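Local coordinates for cytoplasmic protein (Cryptococcus neoformans var. grubii serotype A, PDB 7LPO) that probably hydrolyses steryl beta-glucosides, splitting the glucose from the sterol, as a sterylglucosidase of glycoside hydrolase family 5, at residues 146-151 and 207-212; 165-171 and 336-340; 212-217 and 272-277. Residue numbers count along the deposited sequence, not the author numbering.

Interaction 1. Residues 146-151 and 207-212; sequences VWSRFT and ANQTIW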
# COMPACT_ATOMS: atom_id res chain seq x y z
N VAL A 146 -1.61 -4.25 9.95
CA VAL A 146 -2.05 -5.05 11.09
C VAL A 146 -2.43 -4.16 12.27
O VAL A 146 -2.01 -4.40 13.41
CB VAL A 146 -0.99 -6.11 11.48
CG1 VAL A 146 -0.87 -7.13 10.35
CG2 VAL A 146 0.36 -5.49 11.73
N TRP A 147 -3.25 -3.15 11.96
CA TRP A 147 -3.90 -2.21 12.87
C TRP A 147 -2.98 -1.12 13.40
O TRP A 147 -3.36 0.06 13.33
CB TRP A 147 -4.55 -2.92 14.07
CG TRP A 147 -5.29 -1.94 14.96
CD1 TRP A 147 -4.91 -1.52 16.19
CD2 TRP A 147 -6.50 -1.24 14.65
NE1 TRP A 147 -5.81 -0.60 16.68
CE2 TRP A 147 -6.80 -0.41 15.75
CE3 TRP A 147 -7.36 -1.23 13.55
CZ2 TRP A 147 -7.92 0.41 15.78
CZ3 TRP A 147 -8.48 -0.42 13.59
CH2 TRP A 147 -8.75 0.39 14.70
N SER A 148 -1.82 -1.47 13.94
CA SER A 148 -0.97 -0.48 14.59
C SER A 148 0.43 -1.04 14.82
O SER A 148 0.64 -2.25 14.77
CB SER A 148 -1.56 -0.03 15.93
OG SER A 148 -1.62 -1.13 16.83
N ARG A 149 1.37 -0.13 15.11
CA ARG A 149 2.71 -0.57 15.52
C ARG A 149 2.65 -1.49 16.74
O ARG A 149 3.43 -2.44 16.85
CB ARG A 149 3.59 0.64 15.87
CG ARG A 149 3.94 1.56 14.73
CD ARG A 149 5.02 2.56 15.15
NE ARG A 149 4.61 3.45 16.23
CZ ARG A 149 5.32 3.69 17.33
NH1 ARG A 149 6.49 3.10 17.51
NH2 ARG A 149 4.87 4.53 18.25
N PHE A 150 1.75 -1.20 17.67
CA PHE A 150 1.62 -1.95 18.91
C PHE A 150 1.01 -3.32 18.71
O PHE A 150 1.05 -4.13 19.64
CB PHE A 150 0.82 -1.08 19.89
CG PHE A 150 1.24 0.37 19.82
CD1 PHE A 150 2.46 0.77 20.35
CD2 PHE A 150 0.47 1.30 19.15
CE1 PHE A 150 2.88 2.06 20.24
CE2 PHE A 150 0.89 2.60 19.03
CZ PHE A 150 2.10 2.99 19.57
N THR A 151 0.50 -3.62 17.51
CA THR A 151 0.00 -4.94 17.17
C THR A 151 0.75 -5.53 15.98
O THR A 151 0.24 -6.45 15.33
CB THR A 151 -1.50 -4.92 16.92
OG1 THR A 151 -1.87 -3.81 16.11
CG2 THR A 151 -2.24 -4.79 18.25
N ALA A 207 -5.31 -10.41 18.49
CA ALA A 207 -5.52 -8.98 18.66
C ALA A 207 -6.16 -8.37 17.42
O ALA A 207 -7.19 -7.68 17.51
CB ALA A 207 -4.20 -8.28 19.00
N ASN A 208 -5.55 -8.59 16.26
CA ASN A 208 -6.13 -8.09 15.01
C ASN A 208 -7.49 -8.72 14.76
O ASN A 208 -8.40 -8.07 14.22
CB ASN A 208 -5.20 -8.38 13.83
CG ASN A 208 -4.24 -7.24 13.55
OD1 ASN A 208 -4.45 -6.46 12.63
ND2 ASN A 208 -3.17 -7.15 14.34
N GLN A 209 -7.64 -10.02 15.08
CA GLN A 209 -8.91 -10.69 14.83
C GLN A 209 -10.02 -10.03 15.63
O GLN A 209 -11.16 -9.90 15.15
CB GLN A 209 -8.81 -12.18 15.18
CG GLN A 209 -8.12 -13.01 14.12
CD GLN A 209 -7.74 -14.39 14.61
OE1 GLN A 209 -7.36 -14.58 15.78
NE2 GLN A 209 -7.84 -15.37 13.73
N THR A 210 -9.71 -9.58 16.84
CA THR A 210 -10.70 -8.89 17.66
C THR A 210 -10.91 -7.47 17.17
O THR A 210 -12.04 -7.04 16.91
CB THR A 210 -10.27 -8.89 19.12
OG1 THR A 210 -10.18 -10.24 19.58
CG2 THR A 210 -11.27 -8.12 19.99
N ILE A 211 -9.81 -6.72 17.01
CA ILE A 211 -9.90 -5.29 16.80
C ILE A 211 -10.59 -4.98 15.49
O ILE A 211 -11.43 -4.08 15.41
CB ILE A 211 -8.51 -4.64 16.88
CG1 ILE A 211 -7.99 -4.68 18.32
CG2 ILE A 211 -8.55 -3.20 16.38
CD1 ILE A 211 -6.49 -4.42 18.45
N TRP A 212 -10.25 -5.72 14.43
CA TRP A 212 -10.87 -5.49 13.13
C TRP A 212 -12.34 -5.87 13.13
O TRP A 212 -13.14 -5.24 12.44
CB TRP A 212 -10.12 -6.25 12.05
CG TRP A 212 -8.83 -5.63 11.66
CD1 TRP A 212 -7.58 -6.15 11.85
CD2 TRP A 212 -8.64 -4.35 11.02
NE1 TRP A 212 -6.63 -5.28 11.36
CE2 TRP A 212 -7.26 -4.17 10.85
CE3 TRP A 212 -9.51 -3.35 10.58
CZ2 TRP A 212 -6.72 -3.04 10.25
CZ3 TRP A 212 -8.98 -2.23 9.98
CH2 TRP A 212 -7.59 -2.08 9.82
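In the TIM barrel of this family 5 glycosidase, the loop leaving strand 137-143 folds back against the first turns of helix 206-221, which follows later in the same excursion between two barrel strands. Ala207 begins the contact: its small methyl lets Thr151 come close, Ala207 CB lying 4.1 Å from Thr151 CG2. Asn208 supplies the polar link, for its amide can give and accept at once. Asn208 ND2 donates to Val146 O at 3.1 Å, while Asn208 OD1 accepts from Trp212 NE1, one helical turn on, at 2.8 Å. The Val146 carbonyl is a shared acceptor, since it also receives Thr151 OG1 (2.8 Å) and, weakly, Ser148 N (3.0 Å), the latter closing a classic gamma turn centred on Trp147. This tight turn sends the Trp147 indole along the helix, where NE1 is satisfied by Thr160 and the hydrocarbon surface is left to pack. Ile211, a branched aliphatic residue suited to lying flat on an aromatic ring, sets CG2 over the face of that indole, 3.4 Å from the centroid of the six-membered ring, a CH-pi contact. Trp212 then completes the aromatic cluster with a T-shaped stack. The edge of Trp147 meets the face of Trp212, the planes at 90° and the six-membered ring centroids 5.1 Å apart, and Trp147 CE3 lies 3.8 Å from Trp212 CZ2.

Interaction 2. Residues 165-171 and 336-340; sequences GIDPYHL and VKLWL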
# COMPACT_ATOMS: atom_id res chain seq x y z
N GLY A 165 -10.16 -2.90 25.17
CA GLY A 165 -10.05 -3.75 26.34
C GLY A 165 -8.87 -4.68 26.32
O GLY A 165 -8.91 -5.73 26.96
N ILE A 166 -7.80 -4.31 25.63
CA ILE A 166 -6.63 -5.16 25.44
C ILE A 166 -5.49 -4.53 26.23
O ILE A 166 -5.28 -3.32 26.16
CB ILE A 166 -6.27 -5.29 23.95
CG1 ILE A 166 -7.23 -6.25 23.25
CG2 ILE A 166 -4.85 -5.78 23.77
CD1 ILE A 166 -7.27 -6.09 21.74
N ASP A 167 -4.77 -5.36 26.99
CA ASP A 167 -3.57 -4.92 27.68
C ASP A 167 -2.38 -5.07 26.73
O ASP A 167 -1.95 -6.21 26.46
CB ASP A 167 -3.34 -5.73 28.94
CG ASP A 167 -2.32 -5.08 29.89
OD1 ASP A 167 -1.44 -4.34 29.38
OD2 ASP A 167 -2.39 -5.31 31.12
N PRO A 168 -1.81 -3.97 26.22
CA PRO A 168 -0.73 -4.11 25.22
C PRO A 168 0.45 -4.94 25.69
O PRO A 168 1.12 -5.59 24.87
CB PRO A 168 -0.31 -2.66 24.94
CG PRO A 168 -1.47 -1.80 25.44
CD PRO A 168 -2.09 -2.56 26.57
N TYR A 169 0.73 -4.96 26.99
CA TYR A 169 1.88 -5.67 27.51
C TYR A 169 1.69 -7.17 27.57
O TYR A 169 2.66 -7.89 27.86
CB TYR A 169 2.21 -5.11 28.89
CG TYR A 169 2.48 -3.63 28.77
CD1 TYR A 169 3.61 -3.18 28.10
CD2 TYR A 169 1.59 -2.70 29.26
CE1 TYR A 169 3.86 -1.83 27.96
CE2 TYR A 169 1.84 -1.35 29.14
CZ TYR A 169 2.97 -0.92 28.48
OH TYR A 169 3.24 0.42 28.33
N HIS A 170 0.50 -7.68 27.27
CA HIS A 170 0.24 -9.11 27.28
C HIS A 170 0.13 -9.70 25.87
O HIS A 170 -0.16 -10.89 25.72
CB HIS A 170 -1.02 -9.41 28.09
CG HIS A 170 -0.89 -9.04 29.53
ND1 HIS A 170 -1.96 -9.03 30.40
CD2 HIS A 170 0.19 -8.64 30.26
CE1 HIS A 170 -1.55 -8.65 31.60
NE2 HIS A 170 -0.25 -8.41 31.54
N LEU A 171 0.37 -8.89 24.83
CA LEU A 171 0.24 -9.35 23.46
C LEU A 171 1.22 -10.47 23.16
O LEU A 171 0.85 -11.48 22.54
CB LEU A 171 0.48 -8.18 22.50
CG LEU A 171 -0.58 -7.07 22.51
CD1 LEU A 171 -0.08 -5.78 21.86
CD2 LEU A 171 -1.83 -7.60 21.79
N VAL A 336 -1.17 -15.55 31.97
CA VAL A 336 -1.30 -14.17 31.54
C VAL A 336 -2.42 -14.07 30.51
O VAL A 336 -2.54 -14.90 29.61
CB VAL A 336 0.04 -13.66 30.97
CG1 VAL A 336 -0.16 -12.33 30.27
CG2 VAL A 336 1.08 -13.54 32.08
N LYS A 337 -3.26 -13.05 30.66
CA LYS A 337 -4.42 -12.86 29.82
C LYS A 337 -4.26 -11.61 28.96
O LYS A 337 -3.67 -10.62 29.39
CB LYS A 337 -5.69 -12.74 30.66
CG LYS A 337 -6.01 -14.01 31.43
CD LYS A 337 -7.22 -13.84 32.33
CE LYS A 337 -7.44 -15.10 33.15
NZ LYS A 337 -8.45 -14.91 34.24
N LEU A 338 -4.81 -11.68 27.74
CA LEU A 338 -4.73 -10.54 26.84
C LEU A 338 -5.56 -9.37 27.34
O LEU A 338 -5.26 -8.21 27.03
CB LEU A 338 -5.21 -10.95 25.44
CG LEU A 338 -5.35 -9.81 24.43
CD1 LEU A 338 -3.97 -9.25 24.10
CD2 LEU A 338 -6.06 -10.27 23.16
N TRP A 339 -6.59 -9.64 28.12
CA TRP A 339 -7.64 -8.67 28.39
C TRP A 339 -7.30 -7.81 29.59
O TRP A 339 -6.91 -8.32 30.64
CB TRP A 339 -8.96 -9.41 28.59
CG TRP A 339 -9.19 -10.39 27.51
CD1 TRP A 339 -9.03 -11.74 27.58
CD2 TRP A 339 -9.58 -10.10 26.16
NE1 TRP A 339 -9.33 -12.31 26.37
CE2 TRP A 339 -9.65 -11.32 25.47
CE3 TRP A 339 -9.87 -8.92 25.47
CZ2 TRP A 339 -10.01 -11.40 24.13
CZ3 TRP A 339 -10.22 -9.00 24.13
CH2 TRP A 339 -10.28 -10.23 23.47
N LEU A 340 -7.43 -6.50 29.41
CA LEU A 340 -7.30 -5.53 30.48
C LEU A 340 -8.18 -5.91 31.67
O LEU A 340 -9.38 -6.12 31.51
CB LEU A 340 -7.73 -4.16 29.97
CG LEU A 340 -6.75 -3.06 29.62
CD1 LEU A 340 -7.56 -1.75 29.52
CD2 LEU A 340 -5.62 -2.93 30.59
O HOH W 1 -11.07 -6.73 28.54
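Leu338, His170 and Leu340 bury the most surface where these two loops run together. Leu338 extends CD1 to 3.6 Å from both Ile166 CG2 and Leu171 CD2; a long, branched side chain suits this greasy gap, which helix 206-221 borders through Leu206. His170 combines both chemistries: ND1 donates to Lys337 O at a short 2.5 Å, while Val336 CG1 sits over the ring face, 3.7 Å from its centroid. Leu340 lays CG 3.8 Å from Ile166 O and CD2 4.0 Å from Asp167 CB; Asp167 itself forms a salt bridge with Arg348 and an Asx turn through OD1 to Tyr169 N (3.3 Å). Gly165, its positive phi easy for glycine, ends helix 159-163 in a Schellman motif. Beneath these side chains the backbones pair, Leu340 N to Gly165 O (3.0 Å) and Asp167 N to Leu338 O (2.9 Å). These two bonds flank Ile166 and Trp339, which form an isolated antiparallel bridge, a non-hydrogen-bonded pair joining two long excursions from the TIM barrel.

Interaction 3. Residues 212-217 and 272-277; sequences WTFFFA and PGEGLI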
# COMPACT_ATOMS: atom_id res chain seq x y z
N TRP A 212 -10.25 -5.72 14.43
CA TRP A 212 -10.87 -5.49 13.13
C TRP A 212 -12.34 -5.87 13.13
O TRP A 212 -13.14 -5.24 12.44
CB TRP A 212 -10.12 -6.25 12.05
CG TRP A 212 -8.83 -5.63 11.66
CD1 TRP A 212 -7.58 -6.15 11.85
CD2 TRP A 212 -8.64 -4.35 11.02
NE1 TRP A 212 -6.63 -5.28 11.36
CE2 TRP A 212 -7.26 -4.17 10.85
CE3 TRP A 212 -9.51 -3.35 10.58
CZ2 TRP A 212 -6.72 -3.04 10.25
CZ3 TRP A 212 -8.98 -2.23 9.98
CH2 TRP A 212 -7.59 -2.08 9.82
N THR A 213 -12.73 -6.90 13.89
CA THR A 213 -14.15 -7.23 14.02
C THR A 213 -14.90 -6.11 14.72
O THR A 213 -16.03 -5.76 14.32
CB THR A 213 -14.30 -8.55 14.78
OG1 THR A 213 -13.60 -9.60 14.10
CG2 THR A 213 -15.76 -8.96 14.89
N PHE A 214 -14.30 -5.52 15.76
CA PHE A 214 -14.84 -4.32 16.39
C PHE A 214 -15.00 -3.20 15.36
O PHE A 214 -16.08 -2.64 15.18
CB PHE A 214 -13.91 -3.86 17.53
CG PHE A 214 -13.99 -4.69 18.79
CD1 PHE A 214 -14.97 -5.66 18.98
CD2 PHE A 214 -13.09 -4.48 19.82
CE1 PHE A 214 -15.04 -6.38 20.17
CE2 PHE A 214 -13.15 -5.21 21.01
CZ PHE A 214 -14.12 -6.16 21.18
N PHE A 215 -13.91 -2.87 14.66
CA PHE A 215 -13.88 -1.71 13.78
C PHE A 215 -15.00 -1.75 12.73
O PHE A 215 -15.70 -0.75 12.52
CB PHE A 215 -12.52 -1.61 13.09
CG PHE A 215 -12.30 -0.34 12.31
CD1 PHE A 215 -11.92 0.83 12.96
CD2 PHE A 215 -12.45 -0.31 10.93
CE1 PHE A 215 -11.70 2.00 12.26
CE2 PHE A 215 -12.24 0.86 10.23
CZ PHE A 215 -11.85 2.02 10.91
N PHE A 216 -15.15 -2.88 12.05
CA PHE A 216 -16.05 -2.96 10.91
C PHE A 216 -17.42 -3.51 11.26
O PHE A 216 -18.36 -3.28 10.50
CB PHE A 216 -15.46 -3.85 9.81
CG PHE A 216 -14.40 -3.19 9.00
CD1 PHE A 216 -14.66 -2.05 8.28
CD2 PHE A 216 -13.12 -3.71 8.98
CE1 PHE A 216 -13.68 -1.44 7.54
CE2 PHE A 216 -12.13 -3.11 8.24
CZ PHE A 216 -12.41 -1.98 7.52
N ALA A 217 -17.55 -4.24 12.37
CA ALA A 217 -18.80 -4.95 12.62
C ALA A 217 -19.10 -5.15 14.10
O ALA A 217 -19.84 -6.08 14.44
CB ALA A 217 -18.77 -6.32 11.91
N PRO A 272 -7.26 -2.95 4.74
CA PRO A 272 -7.99 -3.15 6.00
C PRO A 272 -8.11 -4.62 6.38
O PRO A 272 -8.33 -5.48 5.53
CB PRO A 272 -9.36 -2.54 5.71
CG PRO A 272 -9.50 -2.63 4.22
CD PRO A 272 -8.11 -2.41 3.67
N GLY A 273 -7.99 -4.90 7.68
CA GLY A 273 -8.17 -6.25 8.16
C GLY A 273 -9.64 -6.65 8.22
O GLY A 273 -10.53 -5.82 8.42
N GLU A 274 -9.88 -7.94 8.03
CA GLU A 274 -11.23 -8.50 8.06
C GLU A 274 -11.58 -9.09 9.41
O GLU A 274 -12.72 -9.51 9.62
CB GLU A 274 -11.39 -9.57 6.97
CG GLU A 274 -10.69 -9.24 5.66
CD GLU A 274 -11.15 -10.10 4.47
OE1 GLU A 274 -11.04 -9.62 3.32
OE2 GLU A 274 -11.62 -11.24 4.69
N GLY A 275 -10.63 -9.13 10.34
CA GLY A 275 -10.86 -9.76 11.62
C GLY A 275 -11.39 -11.17 11.48
O GLY A 275 -10.91 -11.97 10.67
N LEU A 276 -12.40 -11.49 12.27
CA LEU A 276 -13.05 -12.79 12.20
C LEU A 276 -14.27 -12.80 11.30
O LEU A 276 -14.94 -13.83 11.20
CB LEU A 276 -13.43 -13.24 13.61
CG LEU A 276 -12.22 -13.57 14.48
CD1 LEU A 276 -12.64 -13.76 15.92
CD2 LEU A 276 -11.51 -14.81 13.95
N ILE A 277 -14.57 -11.68 10.64
CA ILE A 277 -15.81 -11.57 9.88
C ILE A 277 -15.77 -12.53 8.70
O ILE A 277 -14.82 -12.53 7.90
CB ILE A 277 -16.00 -10.13 9.38
CG1 ILE A 277 -16.16 -9.15 10.53
CG2 ILE A 277 -17.20 -10.06 8.47
CD1 ILE A 277 -15.87 -7.71 10.13
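The indole of Trp212 lies flat against the backbone at Gly273, whose CA sits 3.4 Å from the centroid of the five-membered ring and nearly on its normal, while Gly273 N comes within 3.3 Å of Trp212 CE2. Only a residue without a side chain fits this closely: an ideal CB on Gly273 would fall 2.3 Å from Trp212 NE1, the atom that donates to Asn208. Farther along the loop a type II' turn runs from Glu274 to Ile277, closed by Ile277 N to Glu274 O at 3.0 Å. Gly275 takes its first corner with a positive phi, and again a CB would clash, here with Thr213 OG1. Next in the turn, Leu276 N points almost straight at Thr213 OG1 (2.9 Å, 172°). A threonine serves well here, because its hydroxyl accepts this bond while also binding Gln209 O of its own helix. Phe216 turns its edge to the loop, CE2 lying 3.2 Å from Gly273 O and CZ 3.6 Å from Pro272 CB, and Ile277 CD1 fills the remaining space against Ala217 CB (3.7 Å) and Phe216 CB (3.9 Å). Pro272 ends an Asn-Glu-Pro sequence after barrel strand 263-267, consistent with the family 5 motif whose glutamate is the acid/base, so this helix probably backs the loop leaving the active site. Helix 400-419 closes over the contact, with Phe400 edge-to-face with Phe216 and Trp405 against Pro272, while helix 232-254 packs on Phe214 and Phe215.

How the interactions relate
Helix 206-221 unites the three contacts. Interactions 1 and 3 occupy successive turns of it and share Trp212, which meets Trp147 in one and Gly273 in the other; Trp147 CH2 also reaches 3.6 Å from Phe215 CD1. Both join the helix to loops following barrel strands and rely on aromatic packing with a single side-chain hydrogen bond across each. Interaction 2, its centre about 29 Å from the chain centre, against about 17 and 18 Å for the centres of interactions 1 and 3, pairs loop with loop through two backbone bonds, one from His170 and aliphatic packing. All three are buried, interaction 1 wholly so. Interaction 2 touches interaction 1, Ile166 CD1 lying 3.8 Å from Ile211 CD1, but not interaction 3.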